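Haloalkane dehalogenase (Mycobacterium rhodesiae, PDB 4MJ3) probably catalyses the hydrolytic cleavage of carbon-halogen bonds in haloalkanes, releasing an alcohol and a halide ion, as an alpha/beta-hydrolase-fold enzyme. Local coordinates at residues Thr148-Gly153 with Arg229-Ala234; Arg142-Asn147 with Leu243-Asp248; Val117-Gln122 with Asp138-Val143; Arg35-Asp40 with Ala78-Gly83; Ser59-Trp64 with Phe281-Lys286. All coordinates share one frame; numbering follows the deposited sequence.

How the interactions relate
Interactions 2, 3 and 4 are strand pairings within one mixed sheet. Interaction 3 joins strands 117-121 and 140-145; interaction 2, with its centre about 11 Å away, shares Arg142 and Val143 with it and adds strand 242-244. Interaction 4 lies across the sheet, its centre about 21 Å from that of interaction 2. Interaction 1 falls between the two halves of interaction 2 along the chain, and Thr148 packs on Phe246. Interaction 5 ties the loop after strand 48-52 to helix 282-300, spanning interactions 1, 2 and 3 in sequence; its segments alternate with those of interaction 4, which it meets at Ser59 and Asp80. Distant parts of the chain are thereby drawn into one compact alpha/beta-hydrolase body.

Interaction 1: residues Thr148-Gly153 with Arg229-Ala234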
# COMPACT_ATOMS: atom_id res chain seq x y z
N THR A 148 7.18 -2.45 5.32
CA THR A 148 7.30 -1.28 4.47
C THR A 148 8.48 -0.44 4.95
O THR A 148 9.18 -0.85 5.88
CB THR A 148 5.98 -0.47 4.48
OG1 THR A 148 6.04 0.53 3.45
CG2 THR A 148 5.72 0.17 5.82
N MSE A 149 8.70 0.70 4.31
CA MSE A 149 9.75 1.66 4.71
C MSE A 149 9.54 2.96 3.99
O MSE A 149 8.65 3.07 3.13
CB MSE A 149 11.19 1.24 4.40
CG MSE A 149 12.07 1.26 5.66
SE MSE A 149 12.48 2.87 6.74
CE MSE A 149 14.39 2.86 6.30
N LEU A 150 10.37 3.94 4.32
CA LEU A 150 10.41 5.22 3.61
C LEU A 150 11.86 5.49 3.23
O LEU A 150 12.58 6.17 3.95
CB LEU A 150 9.84 6.36 4.44
CG LEU A 150 9.82 7.76 3.79
CD1 LEU A 150 9.23 7.74 2.39
CD2 LEU A 150 9.08 8.77 4.64
N PRO A 151 12.31 4.91 2.12
CA PRO A 151 13.72 5.09 1.76
C PRO A 151 13.99 6.44 1.13
O PRO A 151 13.20 6.92 0.32
CB PRO A 151 13.98 3.97 0.74
CG PRO A 151 12.64 3.52 0.28
CD PRO A 151 11.57 4.20 1.06
N THR A 152 15.13 7.01 1.44
CA THR A 152 15.54 8.28 0.85
C THR A 152 16.49 8.10 -0.32
O THR A 152 16.75 9.05 -1.05
CB THR A 152 16.24 9.12 1.91
OG1 THR A 152 17.34 8.38 2.44
CG2 THR A 152 15.28 9.49 3.05
N GLY A 153 17.05 6.90 -0.46
CA GLY A 153 18.12 6.62 -1.39
C GLY A 153 19.50 6.65 -0.74
O GLY A 153 20.52 6.39 -1.38
N ARG A 229 13.65 12.87 1.84
CA ARG A 229 14.42 13.34 3.00
C ARG A 229 13.60 14.28 3.84
O ARG A 229 13.62 14.21 5.08
CB ARG A 229 15.70 14.04 2.57
CG ARG A 229 16.77 13.09 2.08
CD ARG A 229 17.93 13.88 1.52
NE ARG A 229 19.05 13.03 1.14
CZ ARG A 229 20.08 13.46 0.41
NH1 ARG A 229 20.12 14.72 -0.00
NH2 ARG A 229 21.05 12.63 0.09
N LYS A 230 12.87 15.16 3.19
CA LYS A 230 12.02 16.10 3.91
C LYS A 230 10.90 15.39 4.64
O LYS A 230 10.62 15.69 5.83
CB LYS A 230 11.44 17.16 2.97
CG LYS A 230 12.49 18.15 2.50
N ALA A 231 10.25 14.45 3.97
CA ALA A 231 9.21 13.63 4.62
C ALA A 231 9.74 12.79 5.79
O ALA A 231 9.07 12.64 6.82
CB ALA A 231 8.51 12.74 3.62
N TRP A 232 10.95 12.26 5.64
CA TRP A 232 11.58 11.47 6.69
C TRP A 232 11.83 12.35 7.91
O TRP A 232 11.58 11.95 9.06
CB TRP A 232 12.88 10.87 6.16
CG TRP A 232 13.65 10.02 7.13
CD1 TRP A 232 14.85 10.33 7.73
CD2 TRP A 232 13.27 8.73 7.62
NE1 TRP A 232 15.24 9.28 8.53
CE2 TRP A 232 14.29 8.30 8.50
CE3 TRP A 232 12.17 7.90 7.40
CZ2 TRP A 232 14.23 7.05 9.14
CZ3 TRP A 232 12.11 6.66 8.05
CH2 TRP A 232 13.12 6.25 8.90
N ALA A 233 12.35 13.55 7.67
CA ALA A 233 12.57 14.51 8.76
C ALA A 233 11.25 14.80 9.48
O ALA A 233 11.20 14.82 10.72
CB ALA A 233 13.20 15.79 8.24
N ALA A 234 10.19 15.01 8.71
CA ALA A 234 8.86 15.25 9.31
C ALA A 234 8.34 14.05 10.10
O ALA A 234 7.76 14.21 11.18
CB ALA A 234 7.86 15.67 8.25
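With CG anti to the backbone N (chi1 -180°), Trp232 carries its indole from helix 225-235 to the loop residue Leu150, whose CG is likewise anti to its own N (chi1 -179°). Leu150 CB stands 4.1 Å from Trp232 CE3, and Leu150 O approaches the same ring carbon obliquely at 3.9 Å. Farther out, the CD2 branch of Leu150 ends 4.1 Å from Ala231 CB, one residue back on the helix. Thr152 turns its methyl to the helix backbone: CG2 lies 3.9 Å from Arg229 CA, while OG1 bonds Asp154, which also forms a salt bridge with Arg229. Met149 SE (a selenomethionine) sits 4.9 Å from the centroid of the six-membered ring of Trp232, an oblique Met-aromatic contact that is less certain because this residue has two conformers. His263 stacks on the indole. The loop leaves strand 140-145 and the helix leads back to strand 242-244, consistent with the two ends of the helical cap inserted into the haloalkane dehalogenase core.

Interaction 2: residues Arg142-Asn147 with Leu243-Asp248; sequences RVVAAN and LSAFSD
Two parallel strands at one side of the alpha/beta-hydrolase sheet meet here, with Val144 beside Leu243 and Ala145 beside Ser244. Leu243 N donates to Val143 O at 2.8 Å, and Leu243 O receives Ala145 N at 2.9 Å; Ala145 O then takes Ala245 N. On one face of the sheet Val144 and Leu243 lie side by side, and Val144 CG1 touches Ala245 CB at 4.0 Å. Beyond the pairing the link passes to side chains. Asn147 OD1 accepts Ser247 N at 3.0 Å, the donor tilted 26° from the carbonyl plane, while Asn147 ND2 gives a nearly straight bond (168°) to Ser247 OG at 2.9 Å. These two bonds fix the rotation of the amide, and ND2 also reaches His280 O. The Phe246 ring lies under the backbone here, with Asn147 N 3.3 Å above its centre. Ala245 O is buried without a polar partner. The Asn147-Ser247 pair lies just past the C-terminal ends of the two strands, the end of the sheet at which alpha/beta-hydrolases carry their active-site loops.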
# COMPACT_ATOMS: atom_id res chain seq x y z
N ARG A 142 -3.23 8.22 13.58
CA ARG A 142 -2.36 7.09 13.97
C ARG A 142 -1.80 6.44 12.71
O ARG A 142 -2.37 6.59 11.62
CB ARG A 142 -3.12 6.03 14.73
CG ARG A 142 -4.06 6.54 15.82
CD ARG A 142 -4.76 5.38 16.47
NE ARG A 142 -5.84 5.82 17.35
CZ ARG A 142 -7.08 6.11 16.95
NH1 ARG A 142 -7.46 6.05 15.67
NH2 ARG A 142 -7.96 6.52 17.86
N VAL A 143 -0.70 5.70 12.88
CA VAL A 143 -0.07 4.99 11.76
C VAL A 143 0.33 3.58 12.18
O VAL A 143 0.89 3.38 13.26
CB VAL A 143 1.18 5.75 11.27
CG1 VAL A 143 1.85 4.97 10.15
CG2 VAL A 143 0.82 7.16 10.82
N VAL A 144 -0.01 2.60 11.34
CA VAL A 144 0.46 1.22 11.46
C VAL A 144 1.31 0.93 10.23
O VAL A 144 0.83 1.02 9.10
CB VAL A 144 -0.71 0.23 11.52
CG1 VAL A 144 -0.17 -1.20 11.64
CG2 VAL A 144 -1.60 0.58 12.68
N ALA A 145 2.58 0.61 10.45
CA ALA A 145 3.49 0.24 9.38
C ALA A 145 3.74 -1.25 9.45
O ALA A 145 4.14 -1.78 10.49
CB ALA A 145 4.81 0.99 9.51
N ALA A 146 3.56 -1.94 8.33
CA ALA A 146 3.76 -3.38 8.25
C ALA A 146 4.48 -3.74 6.96
O ALA A 146 3.92 -3.62 5.87
CB ALA A 146 2.42 -4.09 8.30
N ASN A 147 5.72 -4.22 7.09
CA ASN A 147 6.51 -4.66 5.94
C ASN A 147 6.58 -3.56 4.90
O ASN A 147 6.13 -3.72 3.74
CB ASN A 147 5.95 -5.95 5.35
CG ASN A 147 6.06 -7.13 6.30
OD1 ASN A 147 6.66 -7.03 7.37
ND2 ASN A 147 5.49 -8.26 5.89
N LEU A 243 2.53 2.34 15.26
CA LEU A 243 2.67 0.93 15.55
C LEU A 243 3.48 0.22 14.48
O LEU A 243 3.21 0.37 13.28
CB LEU A 243 1.30 0.25 15.64
CG LEU A 243 1.32 -1.22 16.09
CD1 LEU A 243 1.60 -1.32 17.58
CD2 LEU A 243 0.02 -1.94 15.76
N SER A 244 4.48 -0.51 14.92
CA SER A 244 5.23 -1.41 14.06
C SER A 244 4.58 -2.78 14.16
O SER A 244 4.54 -3.35 15.24
CB SER A 244 6.70 -1.47 14.51
OG SER A 244 7.43 -2.34 13.66
N ALA A 245 4.11 -3.29 13.02
CA ALA A 245 3.46 -4.59 12.91
C ALA A 245 3.97 -5.35 11.68
O ALA A 245 3.18 -5.86 10.86
CB ALA A 245 1.95 -4.41 12.86
N PHE A 246 5.29 -5.45 11.57
CA PHE A 246 5.95 -6.23 10.54
C PHE A 246 5.80 -7.73 10.84
O PHE A 246 5.55 -8.14 11.99
CB PHE A 246 7.45 -5.89 10.46
CG PHE A 246 7.78 -4.56 9.85
CD1 PHE A 246 7.15 -3.38 10.27
CD2 PHE A 246 8.76 -4.48 8.86
CE1 PHE A 246 7.51 -2.16 9.71
CE2 PHE A 246 9.14 -3.24 8.32
CZ PHE A 246 8.50 -2.09 8.72
N SER A 247 5.93 -8.55 9.80
CA SER A 247 5.93 -10.00 9.96
C SER A 247 7.34 -10.53 10.14
O SER A 247 8.32 -9.77 10.04
CB SER A 247 5.24 -10.67 8.76
OG SER A 247 6.03 -10.53 7.60
N ASP A 248 7.44 -11.83 10.40
CA ASP A 248 8.73 -12.44 10.72
C ASP A 248 9.45 -13.10 9.55
O ASP A 248 10.57 -13.59 9.73
CB ASP A 248 8.56 -13.45 11.88
CG ASP A 248 7.63 -14.59 11.56
OD1 ASP A 248 7.06 -14.66 10.45
OD2 ASP A 248 7.41 -15.43 12.47
O HOH W 1 9.44 -7.63 7.57

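Interaction 3: residues Val117-Gln122 with Asp138-Val143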
# COMPACT_ATOMS: atom_id res chain seq x y z
N VAL A 117 -7.23 10.08 10.15
CA VAL A 117 -7.05 8.76 9.57
C VAL A 117 -6.08 7.89 10.36
O VAL A 117 -5.04 8.37 10.80
CB VAL A 117 -6.52 8.93 8.13
CG1 VAL A 117 -6.12 7.62 7.52
CG2 VAL A 117 -7.57 9.64 7.29
N THR A 118 -6.43 6.60 10.50
CA THR A 118 -5.47 5.58 10.95
C THR A 118 -4.96 4.85 9.70
O THR A 118 -5.67 4.06 9.08
CB THR A 118 -6.10 4.61 11.96
OG1 THR A 118 -6.43 5.35 13.15
CG2 THR A 118 -5.14 3.48 12.33
N LEU A 119 -3.72 5.17 9.32
CA LEU A 119 -3.11 4.57 8.15
C LEU A 119 -2.60 3.18 8.49
O LEU A 119 -1.88 2.99 9.47
CB LEU A 119 -1.96 5.43 7.66
CG LEU A 119 -1.15 4.89 6.48
CD1 LEU A 119 -2.01 4.78 5.23
CD2 LEU A 119 0.04 5.82 6.22
N VAL A 120 -2.94 2.22 7.63
CA VAL A 120 -2.31 0.90 7.68
C VAL A 120 -1.67 0.69 6.31
O VAL A 120 -2.33 0.76 5.28
CB VAL A 120 -3.33 -0.20 7.93
CG1 VAL A 120 -2.65 -1.57 7.88
CG2 VAL A 120 -4.05 0.04 9.26
N CYS A 121 -0.36 0.45 6.30
CA CYS A 121 0.36 0.46 5.04
C CYS A 121 1.41 -0.64 4.96
O CYS A 121 1.99 -1.02 5.96
CB CYS A 121 0.98 1.83 4.80
SG CYS A 121 2.19 2.40 6.04
N GLN A 122 1.63 -1.12 3.74
CA GLN A 122 2.53 -2.23 3.45
C GLN A 122 3.14 -2.00 2.07
O GLN A 122 2.47 -1.44 1.18
CB GLN A 122 1.71 -3.53 3.47
CG GLN A 122 2.47 -4.81 3.20
CD GLN A 122 2.36 -5.32 1.75
OE1 GLN A 122 1.53 -4.87 0.98
NE2 GLN A 122 3.21 -6.28 1.41
N ASP A 138 -1.19 16.40 10.01
CA ASP A 138 -2.47 16.71 10.63
C ASP A 138 -3.62 15.82 10.15
O ASP A 138 -4.62 15.72 10.84
CB ASP A 138 -2.87 18.18 10.41
CG ASP A 138 -1.97 19.15 11.14
OD1 ASP A 138 -1.17 18.73 12.01
OD2 ASP A 138 -2.07 20.36 10.85
N ARG A 139 -3.47 15.19 8.99
CA ARG A 139 -4.52 14.30 8.46
C ARG A 139 -4.56 12.94 9.16
O ARG A 139 -5.59 12.25 9.10
CB ARG A 139 -4.33 14.11 6.96
CG ARG A 139 -5.38 13.22 6.26
CD ARG A 139 -6.77 13.78 6.42
NE ARG A 139 -6.77 15.19 6.04
CZ ARG A 139 -7.09 15.66 4.84
NH1 ARG A 139 -7.53 14.87 3.88
NH2 ARG A 139 -6.99 16.97 4.61
N PHE A 140 -3.45 12.55 9.79
CA PHE A 140 -3.29 11.19 10.33
C PHE A 140 -3.31 11.15 11.85
O PHE A 140 -2.45 11.73 12.50
CB PHE A 140 -2.01 10.57 9.78
CG PHE A 140 -2.01 10.46 8.29
CD1 PHE A 140 -2.60 9.37 7.66
CD2 PHE A 140 -1.51 11.49 7.50
CE1 PHE A 140 -2.64 9.28 6.28
CE2 PHE A 140 -1.55 11.41 6.12
CZ PHE A 140 -2.12 10.31 5.50
N ALA A 141 -4.33 10.49 12.41
CA ALA A 141 -4.43 10.33 13.84
C ALA A 141 -3.43 9.29 14.36
O ALA A 141 -2.89 9.44 15.47
CB ALA A 141 -5.85 9.91 14.23
N ARG A 142 -3.23 8.22 13.58
CA ARG A 142 -2.36 7.09 13.97
C ARG A 142 -1.80 6.44 12.71
O ARG A 142 -2.37 6.59 11.62
CB ARG A 142 -3.12 6.03 14.73
CG ARG A 142 -4.06 6.54 15.82
CD ARG A 142 -4.76 5.38 16.47
NE ARG A 142 -5.84 5.82 17.35
CZ ARG A 142 -7.08 6.11 16.95
NH1 ARG A 142 -7.46 6.05 15.67
NH2 ARG A 142 -7.96 6.52 17.86
N VAL A 143 -0.70 5.70 12.88
CA VAL A 143 -0.07 4.99 11.76
C VAL A 143 0.33 3.58 12.18
O VAL A 143 0.89 3.38 13.26
CB VAL A 143 1.18 5.75 11.27
CG1 VAL A 143 1.85 4.97 10.15
CG2 VAL A 143 0.82 7.16 10.82
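The guanidinium of Arg142 takes Thr118 OG1 at its edge, exactly in its plane: NH1 donates to OG1 at 2.8 Å, with an angle of 149°. The Arg142 chain, extended from CG to NE, passes obliquely across the threonine; nearer the backbone Thr118 CG2 rests 4.0 Å from Arg142 CB. Glu47 forms a salt bridge with Arg142 NH2, which bonds Asn301 O as well. On the other face of the sheet lies the ring of Phe140. Arg139 CG covers one of its faces near the rim, and from across the contact Val117 CG1 comes in obliquely, 3.9 Å from Phe140 CD1; Leu119 CB meets the same carbon at 4.0 Å. Val117 and Phe140 point the same way, side by side. Between these two faces the parallel backbones shift register by one residue, a beta bulge at Ala141. Val117 N donates to Arg139 O at 2.9 Å in an almost straight bond, but Val117 O has two weak donors, Ala141 N and Arg142 N. Beyond the bulge, Leu119 N takes up regular pairing with Arg142 O at 3.0 Å. The strands are the two arms of a beta-alpha-beta crossover whose connecting helix 124-135 packs through Val133 on Leu119, Phe140 and Val143; helix 282-300 lies against Arg142 from the other face, and strand 48-52 flanks strand 117-121.

Interaction 4: residues Arg35-Asp40 with Ala78-Gly83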
# COMPACT_ATOMS: atom_id res chain seq x y z
N ARG A 35 -9.63 7.91 -13.12
CA ARG A 35 -10.52 7.35 -12.13
C ARG A 35 -9.75 6.40 -11.22
O ARG A 35 -8.95 5.59 -11.70
CB ARG A 35 -11.68 6.61 -12.79
CG ARG A 35 -12.82 6.28 -11.85
CD ARG A 35 -13.99 5.59 -12.54
NE ARG A 35 -13.65 4.24 -12.96
CZ ARG A 35 -14.52 3.32 -13.35
NH1 ARG A 35 -15.81 3.58 -13.39
NH2 ARG A 35 -14.08 2.10 -13.67
N MSE A 36 -10.01 6.50 -9.91
CA MSE A 36 -9.40 5.61 -8.92
C MSE A 36 -10.50 4.90 -8.20
O MSE A 36 -11.53 5.49 -7.85
CB MSE A 36 -8.53 6.38 -7.94
CG MSE A 36 -7.29 6.95 -8.64
SE MSE A 36 -6.18 8.09 -7.48
CE MSE A 36 -5.44 6.68 -6.33
N HIS A 37 -10.29 3.61 -7.98
CA HIS A 37 -11.23 2.77 -7.29
C HIS A 37 -10.91 2.72 -5.79
O HIS A 37 -9.75 2.69 -5.40
CB HIS A 37 -11.16 1.37 -7.85
CG HIS A 37 -11.88 0.33 -7.04
ND1 HIS A 37 -11.22 -0.64 -6.32
CD2 HIS A 37 -13.21 0.09 -6.86
CE1 HIS A 37 -12.10 -1.42 -5.72
NE2 HIS A 37 -13.31 -0.99 -6.01
N TYR A 38 -11.95 2.71 -4.97
CA TYR A 38 -11.79 2.47 -3.53
C TYR A 38 -12.98 1.71 -2.96
O TYR A 38 -14.05 1.64 -3.59
CB TYR A 38 -11.57 3.79 -2.79
CG TYR A 38 -12.79 4.70 -2.65
CD1 TYR A 38 -13.22 5.50 -3.72
CD2 TYR A 38 -13.52 4.75 -1.47
CE1 TYR A 38 -14.34 6.32 -3.59
CE2 TYR A 38 -14.63 5.57 -1.34
CZ TYR A 38 -15.04 6.35 -2.39
OH TYR A 38 -16.12 7.17 -2.22
N LEU A 39 -12.77 1.15 -1.78
CA LEU A 39 -13.79 0.50 -0.97
C LEU A 39 -14.03 1.36 0.26
O LEU A 39 -13.08 1.94 0.80
CB LEU A 39 -13.30 -0.85 -0.47
CG LEU A 39 -12.78 -1.83 -1.50
CD1 LEU A 39 -12.36 -3.11 -0.79
CD2 LEU A 39 -13.84 -2.10 -2.56
N ASP A 40 -15.28 1.40 0.73
CA ASP A 40 -15.64 2.17 1.91
C ASP A 40 -16.67 1.34 2.65
O ASP A 40 -17.82 1.20 2.20
CB ASP A 40 -16.22 3.52 1.47
CG ASP A 40 -16.44 4.50 2.63
OD1 ASP A 40 -16.43 4.09 3.81
OD2 ASP A 40 -16.66 5.70 2.32
N ALA A 78 -10.16 1.42 1.56
CA ALA A 78 -9.00 0.88 0.85
C ALA A 78 -8.99 1.47 -0.55
O ALA A 78 -10.02 1.48 -1.23
CB ALA A 78 -9.07 -0.64 0.77
N ILE A 79 -7.84 1.98 -0.99
CA ILE A 79 -7.79 2.69 -2.27
C ILE A 79 -6.80 1.99 -3.20
O ILE A 79 -5.70 1.70 -2.78
CB ILE A 79 -7.34 4.16 -2.05
CG1 ILE A 79 -8.31 4.88 -1.10
CG2 ILE A 79 -7.23 4.90 -3.38
CD1 ILE A 79 -7.88 6.28 -0.73
N ASP A 80 -7.19 1.78 -4.45
CA ASP A 80 -6.29 1.21 -5.45
C ASP A 80 -5.40 2.29 -6.09
O ASP A 80 -5.88 3.28 -6.62
CB ASP A 80 -7.07 0.53 -6.58
CG ASP A 80 -7.77 -0.76 -6.15
OD1 ASP A 80 -7.48 -1.33 -5.06
OD2 ASP A 80 -8.66 -1.19 -6.93
N LEU A 81 -4.11 2.06 -6.04
CA LEU A 81 -3.14 2.95 -6.70
C LEU A 81 -3.42 3.03 -8.20
O LEU A 81 -3.84 2.06 -8.80
CB LEU A 81 -1.73 2.44 -6.47
CG LEU A 81 -1.20 2.43 -5.03
CD1 LEU A 81 0.07 1.59 -4.92
CD2 LEU A 81 -0.94 3.84 -4.56
N VAL A 82 -3.10 4.18 -8.78
CA VAL A 82 -3.14 4.34 -10.23
C VAL A 82 -2.21 3.28 -10.80
O VAL A 82 -1.09 3.12 -10.34
CB VAL A 82 -2.72 5.77 -10.64
CG1 VAL A 82 -2.55 5.89 -12.14
CG2 VAL A 82 -3.75 6.79 -10.15
N GLY A 83 -2.67 2.59 -11.85
CA GLY A 83 -1.92 1.48 -12.42
C GLY A 83 -2.34 0.11 -11.91
O GLY A 83 -1.86 -0.90 -12.44
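His37 CB lies 3.7 Å from Asp80 OD2, and the side chain runs along this oxygen as far as ND1. With CG anti to its backbone N (chi1 168°), His37 swings its ring to the carboxylate, and His37 ND1 donates to Asp80 OD2 at 2.7 Å, while His37 CE1 stands 3.7 Å from the same oxygen. Ring and carboxylate planes are 46° apart. The bond meets OD2 from above the carboxylate plane, 61° out of it, and OD2 in turn is slightly tilted from the imidazole plane. Asp80 is gripped further: OD2 also accepts Arg86 N, and OD1 bonds Ser59 OG, so several bonds hold the carboxylate. The His-carboxylate pair ties strand 33-41 to the residue just past the end of strand 75-79, which it joins antiparallel in the mixed sheet of the alpha/beta-hydrolase fold. Asp80 N donates to His37 O, and Leu39 with Ala78 forms a hydrogen-bonded antiparallel pair; Tyr38 with Ile79 makes the non-hydrogen-bonded one, Tyr38 CB 3.8 Å from Ile79 CG1. On the same face as Ile79, Met36, a selenomethionine, crosses Val82 at about a right angle, SE 3.8 Å from Val82 CG2. Met36 CE bends back to Ile79 CG2 at 3.9 Å, beside Asp80 O.

Interaction 5: residues Ser59-Trp64 with Phe281-Lys286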
# COMPACT_ATOMS: atom_id res chain seq x y z
N SER A 59 -6.57 -3.60 -3.66
CA SER A 59 -7.36 -3.64 -2.41
C SER A 59 -7.90 -5.02 -2.04
O SER A 59 -8.21 -5.29 -0.88
CB SER A 59 -8.48 -2.62 -2.46
OG SER A 59 -7.92 -1.30 -2.45
N TYR A 60 -7.93 -5.93 -3.02
CA TYR A 60 -8.21 -7.34 -2.79
C TYR A 60 -7.35 -7.94 -1.68
O TYR A 60 -7.81 -8.81 -0.93
CB TYR A 60 -8.04 -8.15 -4.08
CG TYR A 60 -8.62 -9.52 -4.02
CD1 TYR A 60 -9.99 -9.70 -4.12
CD2 TYR A 60 -7.82 -10.66 -3.86
CE1 TYR A 60 -10.56 -10.96 -4.10
CE2 TYR A 60 -8.38 -11.92 -3.83
CZ TYR A 60 -9.75 -12.07 -3.93
OH TYR A 60 -10.35 -13.30 -3.90
N LEU A 61 -6.11 -7.47 -1.58
CA LEU A 61 -5.18 -7.89 -0.52
C LEU A 61 -5.70 -7.69 0.90
O LEU A 61 -5.30 -8.41 1.81
CB LEU A 61 -3.85 -7.12 -0.70
CG LEU A 61 -2.71 -7.38 0.28
CD1 LEU A 61 -2.32 -8.85 0.27
CD2 LEU A 61 -1.53 -6.49 -0.11
N TYR A 62 -6.60 -6.71 1.09
CA TYR A 62 -7.13 -6.36 2.40
C TYR A 62 -8.46 -7.08 2.72
O TYR A 62 -9.07 -6.81 3.76
CB TYR A 62 -7.28 -4.85 2.52
CG TYR A 62 -5.95 -4.21 2.76
CD1 TYR A 62 -5.30 -4.37 3.97
CD2 TYR A 62 -5.31 -3.48 1.76
CE1 TYR A 62 -4.06 -3.81 4.19
CE2 TYR A 62 -4.08 -2.90 1.98
CZ TYR A 62 -3.44 -3.09 3.20
OH TYR A 62 -2.20 -2.53 3.47
N ARG A 63 -8.86 -8.02 1.87
CA ARG A 63 -10.18 -8.64 2.04
C ARG A 63 -10.39 -9.39 3.35
O ARG A 63 -11.52 -9.47 3.83
CB ARG A 63 -10.53 -9.56 0.86
CG ARG A 63 -9.78 -10.89 0.84
CD ARG A 63 -9.80 -11.49 -0.56
NE ARG A 63 -9.05 -12.74 -0.63
CZ ARG A 63 -7.73 -12.83 -0.67
NH1 ARG A 63 -6.96 -11.74 -0.64
NH2 ARG A 63 -7.16 -14.03 -0.73
N TRP A 64 -9.34 -9.97 3.92
CA TRP A 64 -9.48 -10.65 5.20
C TRP A 64 -9.51 -9.69 6.40
O TRP A 64 -10.03 -10.03 7.47
CB TRP A 64 -8.37 -11.69 5.41
CG TRP A 64 -8.17 -12.64 4.30
CD1 TRP A 64 -7.04 -12.80 3.56
CD2 TRP A 64 -9.12 -13.58 3.79
NE1 TRP A 64 -7.22 -13.78 2.62
CE2 TRP A 64 -8.48 -14.29 2.75
CE3 TRP A 64 -10.44 -13.91 4.12
CZ2 TRP A 64 -9.13 -15.29 2.01
CZ3 TRP A 64 -11.08 -14.92 3.38
CH2 TRP A 64 -10.42 -15.59 2.34
N PHE A 281 3.64 -10.38 1.97
CA PHE A 281 2.22 -10.08 1.83
C PHE A 281 1.48 -10.63 3.03
O PHE A 281 0.69 -11.58 2.94
CB PHE A 281 1.67 -10.62 0.51
CG PHE A 281 2.29 -9.98 -0.69
CD1 PHE A 281 1.89 -8.72 -1.10
CD2 PHE A 281 3.29 -10.61 -1.37
CE1 PHE A 281 2.46 -8.09 -2.19
CE2 PHE A 281 3.89 -10.00 -2.47
CZ PHE A 281 3.46 -8.74 -2.89
N LEU A 282 1.76 -10.02 4.18
CA LEU A 282 1.31 -10.58 5.45
C LEU A 282 -0.22 -10.59 5.58
O LEU A 282 -0.77 -11.36 6.36
CB LEU A 282 1.95 -9.86 6.63
CG LEU A 282 1.43 -8.50 7.08
CD1 LEU A 282 2.13 -8.12 8.39
CD2 LEU A 282 1.67 -7.41 6.04
N GLN A 283 -0.89 -9.74 4.81
CA GLN A 283 -2.35 -9.67 4.81
C GLN A 283 -2.97 -10.94 4.24
O GLN A 283 -4.11 -11.26 4.56
CB GLN A 283 -2.86 -8.45 4.03
CG GLN A 283 -2.17 -7.14 4.37
CD GLN A 283 -1.04 -6.79 3.42
OE1 GLN A 283 -0.26 -7.66 3.02
NE2 GLN A 283 -0.93 -5.51 3.06
N GLU A 284 -2.24 -11.66 3.39
CA GLU A 284 -2.69 -12.95 2.86
C GLU A 284 -2.50 -14.08 3.84
O GLU A 284 -3.34 -14.96 3.93
CB GLU A 284 -1.93 -13.36 1.59
CG GLU A 284 -2.37 -12.67 0.34
CD GLU A 284 -3.79 -12.99 -0.11
OE1 GLU A 284 -4.43 -13.99 0.31
OE2 GLU A 284 -4.30 -12.17 -0.88
N ASP A 285 -1.40 -14.06 4.57
CA ASP A 285 -1.06 -15.13 5.49
C ASP A 285 -1.75 -15.01 6.84
O ASP A 285 -2.17 -16.00 7.42
CB ASP A 285 0.46 -15.15 5.71
CG ASP A 285 1.23 -15.60 4.47
OD1 ASP A 285 0.66 -16.30 3.62
OD2 ASP A 285 2.44 -15.26 4.36
N LYS A 286 -1.83 -13.77 7.36
CA LYS A 286 -2.28 -13.52 8.73
C LYS A 286 -3.09 -12.21 8.79
O LYS A 286 -2.92 -11.40 9.70
CB LYS A 286 -1.06 -13.45 9.67
CG LYS A 286 -0.24 -14.73 9.79
CD LYS A 286 -1.00 -15.83 10.52
CE LYS A 286 -0.24 -17.15 10.50
NZ LYS A 286 -0.93 -18.14 11.36
O HOH W 2 -6.50 -9.45 4.06
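Arg63 and Glu284 face each other end-on, the guanidinium and carboxylate planes turned 42° apart. Arg63 NH1 donates to Glu284 OE2 at 2.7 Å and Arg63 NH2 to Glu284 OE1 at 2.9 Å, a two-nitrogen salt bridge in which OE1 uses its syn lone pair. Both faces of the guanidinium are met near the rim, one by Tyr60 CE2, the opposite one by Trp64 NE1, while NH1 also reaches Tyr60 O. Trp64 stands almost perpendicular to the carboxylate, the planes 88° apart, with Glu284 OE1 and Gln283 O at its edge. A second group forms around Gln283, whose chain bends at chi2 (96°) and turns the amide onto the end of Leu61, which it crosses at a slant: Leu61 CG is 3.6 Å from Gln283 CD, and Leu61 CD2 is 3.4 Å from Gln283 NE2. The Tyr62 ring is nearly upright to this amide, and Gln283 NE2 makes a weak bond to Tyr62 OH at 3.3 Å. Gln283 OE1 is buried with no polar partner. At the backbone a water donates to Leu61 O and Gln283 O and accepts from Trp64 N. The contact sets the first turn of helix 282-300 against the 3-10 turn that follows strand 48-52, to which Tyr62 is tied through Leu52 O; helix 190-197 packs on Leu61 and Arg63, its Tyr196 bonding Glu284.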